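Local structure of amino acid adenylation domain-containing protein (6ULY) at residues Asn352-Leu363 and Glu371-Glu382. The protein probably selects and activates an alpha-keto acid as its acyl adenylate in nonribosomal depsipeptide synthesis, and is bound here to 4-methyl-2-oxopentanoyl adenylate. Numbering follows the deposited sequence.
Sequences NSGVLTFEETSL and EARETGTVSFTE
Arg373 reaches across to Glu359 at one end of an antiparallel two-stranded ribbon, strands 355-359 and 377-381, in the AMP-binding part of this adenylation domain. The long arginine chain, bent at chi3 (-34°), brings NH2 2.8 Å from Glu359 OE2, a salt bridge made from the syn side but tilted out of the carboxylate plane. Gly376 has positive phi (86°), where a side chain would be jammed against the preceding carbonyl O; its own O takes the N-H of Glu360. Thr377 lays CG2 over one guanidinium face, while its OG1 accepts the Arg373 backbone N-H. Branched Val378, on the sheet face of Leu356, Phe358 and Phe380, packs between the Glu360 chain and Leu363, CG2 meeting Leu363 CD2 tip to tip at 3.8 Å; its N and O both bond to Phe358. On the face of Val355, Thr357 and Thr381, small Ser379 brings OG to Thr357 OG1, though their 2.4 Å separation is doubtfully short. Phe380 exchanges two backbone bonds with Leu356, and its broad ring spans Phe358, Leu363 and the threonines Thr452 and Thr454 of strand 450-456. Thr381 OG1 hydrogen-bonds Val305 O; the Thr381 side chain lies about 8 Å from the bound adenylate. Glu382 suits a mixed setting: its methylenes cross Leu356, its carboxylate salt-bridges Arg450, and a water donates to Gly354 O (2.7 Å) and Glu382 O (2.6 Å).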
loop_
_atom_site.group_PDB
_atom_site.type_symbol
_atom_site.label_atom_id
_atom_site.label_comp_id
_atom_site.label_asym_id
_atom_site.label_seq_id
_atom_site.Cartn_x
_atom_site.Cartn_y
_atom_site.Cartn_z
ATOM N N ASN A 352 33.067 -18.805 -5.345
ATOM C CA ASN A 352 32.532 -18.258 -6.582
ATOM C C ASN A 352 31.517 -19.173 -7.250
ATOM O O ASN A 352 30.808 -18.725 -8.158
ATOM C CB ASN A 352 33.673 -17.964 -7.562
ATOM C CG ASN A 352 34.546 -16.814 -7.105
ATOM O OD1 ASN A 352 34.061 -15.851 -6.512
ATOM N ND2 ASN A 352 35.843 -16.909 -7.374
ATOM N N SER A 353 31.423 -20.430 -6.830
ATOM C CA SER A 353 30.449 -21.339 -7.417
ATOM C C SER A 353 29.040 -20.926 -7.008
ATOM O O SER A 353 28.754 -20.747 -5.820
ATOM C CB SER A 353 30.731 -22.774 -6.978
ATOM O OG SER A 353 29.768 -23.671 -7.506
ATOM N N GLY A 354 28.160 -20.777 -7.995
ATOM C CA GLY A 354 26.801 -20.362 -7.718
ATOM C C GLY A 354 26.663 -18.952 -7.195
ATOM O O GLY A 354 25.596 -18.601 -6.681
ATOM N N VAL A 355 27.711 -18.139 -7.299
ATOM C CA VAL A 355 27.690 -16.741 -6.883
ATOM C C VAL A 355 28.243 -15.909 -8.031
ATOM O O VAL A 355 29.307 -16.225 -8.575
ATOM C CB VAL A 355 28.512 -16.512 -5.598
ATOM C CG1 VAL A 355 28.490 -15.040 -5.203
ATOM C CG2 VAL A 355 27.984 -17.382 -4.467
ATOM N N LEU A 356 27.521 -14.855 -8.403
ATOM C CA LEU A 356 27.883 -14.005 -9.531
ATOM C C LEU A 356 28.286 -12.629 -9.026
ATOM O O LEU A 356 27.587 -12.039 -8.195
ATOM C CB LEU A 356 26.720 -13.876 -10.516
ATOM C CG LEU A 356 26.259 -15.174 -11.178
ATOM C CD1 LEU A 356 24.941 -14.965 -11.905
ATOM C CD2 LEU A 356 27.322 -15.689 -12.135
ATOM N N THR A 357 29.399 -12.119 -9.539
ATOM C CA THR A 357 29.899 -10.801 -9.178
ATOM C C THR A 357 30.024 -9.951 -10.432
ATOM O O THR A 357 30.515 -10.420 -11.464
ATOM C CB THR A 357 31.252 -10.895 -8.460
ATOM O OG1 THR A 357 31.059 -11.423 -7.143
ATOM C CG2 THR A 357 31.912 -9.528 -8.359
ATOM N N PHE A 358 29.571 -8.702 -10.337
ATOM C CA PHE A 358 29.544 -7.800 -11.478
ATOM C C PHE A 358 30.029 -6.422 -11.054
ATOM O O PHE A 358 30.071 -6.089 -9.867
ATOM C CB PHE A 358 28.136 -7.666 -12.072
ATOM C CG PHE A 358 27.510 -8.971 -12.466
ATOM C CD1 PHE A 358 27.851 -9.587 -13.658
ATOM C CD2 PHE A 358 26.565 -9.574 -11.652
ATOM C CE1 PHE A 358 27.267 -10.783 -14.029
ATOM C CE2 PHE A 358 25.976 -10.769 -12.018
ATOM C CZ PHE A 358 26.330 -11.374 -13.208
ATOM N N GLU A 359 30.382 -5.617 -12.051
ATOM C CA GLU A 359 30.734 -4.229 -11.800
ATOM C C GLU A 359 29.490 -3.451 -11.386
ATOM O O GLU A 359 28.406 -3.644 -11.942
ATOM C CB GLU A 359 31.356 -3.606 -13.050
ATOM C CG GLU A 359 32.414 -2.551 -12.766
ATOM C CD GLU A 359 33.739 -3.152 -12.328
ATOM O OE1 GLU A 359 33.957 -4.358 -12.573
ATOM O OE2 GLU A 359 34.563 -2.420 -11.742
ATOM N N GLU A 360 29.646 -2.578 -10.387
ATOM C CA GLU A 360 28.532 -1.727 -9.978
ATOM C C GLU A 360 28.095 -0.797 -11.103
ATOM O O GLU A 360 26.924 -0.404 -11.166
ATOM C CB GLU A 360 28.914 -0.909 -8.741
ATOM C CG GLU A 360 28.761 -1.659 -7.427
ATOM C CD GLU A 360 29.081 -0.803 -6.214
ATOM O OE1 GLU A 360 28.486 -1.044 -5.142
ATOM O OE2 GLU A 360 29.925 0.112 -6.331
ATOM N N THR A 361 29.016 -0.439 -11.999
ATOM C CA THR A 361 28.678 0.477 -13.083
ATOM C C THR A 361 27.698 -0.147 -14.068
ATOM O O THR A 361 26.906 0.571 -14.690
ATOM C CB THR A 361 29.950 0.906 -13.812
ATOM O OG1 THR A 361 30.788 1.649 -12.918
ATOM C CG2 THR A 361 29.613 1.759 -15.031
ATOM N N SER A 362 27.730 -1.469 -14.219
ATOM C CA SER A 362 26.966 -2.158 -15.249
ATOM C C SER A 362 25.599 -2.631 -14.769
ATOM O O SER A 362 24.903 -3.324 -15.517
ATOM C CB SER A 362 27.766 -3.353 -15.774
ATOM O OG SER A 362 28.008 -4.297 -14.744
ATOM N N LEU A 363 25.193 -2.268 -13.551
ATOM C CA LEU A 363 23.925 -2.763 -13.026
ATOM C C LEU A 363 22.741 -2.320 -13.879
ATOM O O LEU A 363 21.740 -3.042 -13.970
ATOM C CB LEU A 363 23.747 -2.300 -11.582
ATOM C CG LEU A 363 24.653 -3.001 -10.565
ATOM C CD1 LEU A 363 24.488 -2.397 -9.182
ATOM C CD2 LEU A 363 24.363 -4.492 -10.535
ATOM N N GLU A 371 35.899 -9.647 -10.805
ATOM C CA GLU A 371 36.386 -10.309 -9.605
ATOM C C GLU A 371 36.079 -9.414 -8.411
ATOM O O GLU A 371 36.318 -8.204 -8.460
ATOM C CB GLU A 371 37.886 -10.589 -9.709
ATOM C CG GLU A 371 38.239 -11.665 -10.729
ATOM C CD GLU A 371 38.591 -12.992 -10.081
ATOM O OE1 GLU A 371 39.716 -13.116 -9.551
ATOM O OE2 GLU A 371 37.741 -13.907 -10.092
ATOM N N ALA A 372 35.532 -10.009 -7.353
ATOM C CA ALA A 372 35.068 -9.225 -6.216
ATOM C C ALA A 372 36.183 -8.337 -5.680
ATOM O O ALA A 372 37.341 -8.754 -5.578
ATOM C CB ALA A 372 34.547 -10.148 -5.113
ATOM N N ARG A 373 35.825 -7.100 -5.342
ATOM C CA ARG A 373 36.758 -6.111 -4.825
ATOM C C ARG A 373 36.135 -5.423 -3.618
ATOM O O ARG A 373 34.941 -5.568 -3.336
ATOM C CB ARG A 373 37.127 -5.075 -5.895
ATOM C CG ARG A 373 37.706 -5.671 -7.169
ATOM C CD ARG A 373 38.184 -4.583 -8.115
ATOM N NE ARG A 373 37.344 -3.390 -8.024
ATOM C CZ ARG A 373 36.361 -3.080 -8.866
ATOM N NH1 ARG A 373 35.659 -1.972 -8.673
ATOM N NH2 ARG A 373 36.080 -3.861 -9.902
ATOM N N GLU A 374 36.962 -4.656 -2.903
ATOM C CA GLU A 374 36.483 -3.975 -1.704
ATOM C C GLU A 374 35.327 -3.037 -2.028
ATOM O O GLU A 374 34.364 -2.936 -1.257
ATOM C CB GLU A 374 37.630 -3.207 -1.046
ATOM C CG GLU A 374 38.920 -4.003 -0.916
ATOM C CD GLU A 374 39.966 -3.287 -0.085
ATOM O OE1 GLU A 374 40.050 -3.561 1.131
ATOM O OE2 GLU A 374 40.697 -2.445 -0.645
ATOM N N THR A 375 35.402 -2.346 -3.165
ATOM C CA THR A 375 34.350 -1.440 -3.600
ATOM C C THR A 375 34.179 -1.563 -5.107
ATOM O O THR A 375 35.081 -2.006 -5.824
ATOM C CB THR A 375 34.658 0.022 -3.239
ATOM O OG1 THR A 375 35.873 0.430 -3.883
ATOM C CG2 THR A 375 34.799 0.189 -1.730
ATOM N N GLY A 376 33.002 -1.161 -5.583
ATOM C CA GLY A 376 32.716 -1.142 -7.001
ATOM C C GLY A 376 32.204 -2.440 -7.585
ATOM O O GLY A 376 31.929 -2.488 -8.791
ATOM N N THR A 377 32.072 -3.495 -6.781
ATOM C CA THR A 377 31.541 -4.767 -7.247
ATOM C C THR A 377 30.420 -5.220 -6.323
ATOM O O THR A 377 30.416 -4.917 -5.127
ATOM C CB THR A 377 32.622 -5.859 -7.305
ATOM O OG1 THR A 377 33.126 -6.105 -5.986
ATOM C CG2 THR A 377 33.764 -5.440 -8.216
ATOM N N VAL A 378 29.466 -5.952 -6.895
ATOM C CA VAL A 378 28.359 -6.542 -6.156
ATOM C C VAL A 378 28.347 -8.036 -6.433
ATOM O O VAL A 378 28.599 -8.469 -7.562
ATOM C CB VAL A 378 27.004 -5.913 -6.540
ATOM C CG1 VAL A 378 26.969 -4.450 -6.140
ATOM C CG2 VAL A 378 26.749 -6.066 -8.037
ATOM N N SER A 379 28.053 -8.820 -5.399
ATOM C CA SER A 379 27.984 -10.270 -5.498
ATOM C C SER A 379 26.565 -10.724 -5.193
ATOM O O SER A 379 26.003 -10.367 -4.152
ATOM C CB SER A 379 28.970 -10.937 -4.534
ATOM O OG SER A 379 30.308 -10.729 -4.952
ATOM N N PHE A 380 25.994 -11.510 -6.100
ATOM C CA PHE A 380 24.657 -12.055 -5.939
ATOM C C PHE A 380 24.721 -13.574 -5.882
ATOM O O PHE A 380 25.568 -14.204 -6.520
ATOM C CB PHE A 380 23.738 -11.628 -7.089
ATOM C CG PHE A 380 23.589 -10.142 -7.230
ATOM C CD1 PHE A 380 22.834 -9.419 -6.323
ATOM C CD2 PHE A 380 24.188 -9.469 -8.280
ATOM C CE1 PHE A 380 22.687 -8.046 -6.455
ATOM C CE2 PHE A 380 24.042 -8.102 -8.418
ATOM C CZ PHE A 380 23.293 -7.392 -7.501
ATOM N N THR A 381 23.808 -14.155 -5.112
ATOM C CA THR A 381 23.682 -15.601 -5.017
ATOM C C THR A 381 22.685 -16.084 -6.063
ATOM O O THR A 381 21.517 -15.682 -6.044
ATOM C CB THR A 381 23.230 -16.017 -3.619
ATOM O OG1 THR A 381 24.157 -15.521 -2.647
ATOM C CG2 THR A 381 23.133 -17.538 -3.524
ATOM N N GLU A 382 23.147 -16.941 -6.972
ATOM C CA GLU A 382 22.244 -17.547 -7.939
ATOM C C GLU A 382 21.194 -18.381 -7.217
ATOM O O GLU A 382 21.489 -19.072 -6.237
ATOM C CB GLU A 382 23.021 -18.422 -8.924
ATOM C CG GLU A 382 23.937 -17.651 -9.860
ATOM C CD GLU A 382 24.580 -18.540 -10.914
ATOM O OE1 GLU A 382 25.635 -19.148 -10.627
ATOM O OE2 GLU A 382 24.024 -18.639 -12.027
HETATM O O HOH W 1 23.756 -20.393 -5.888
#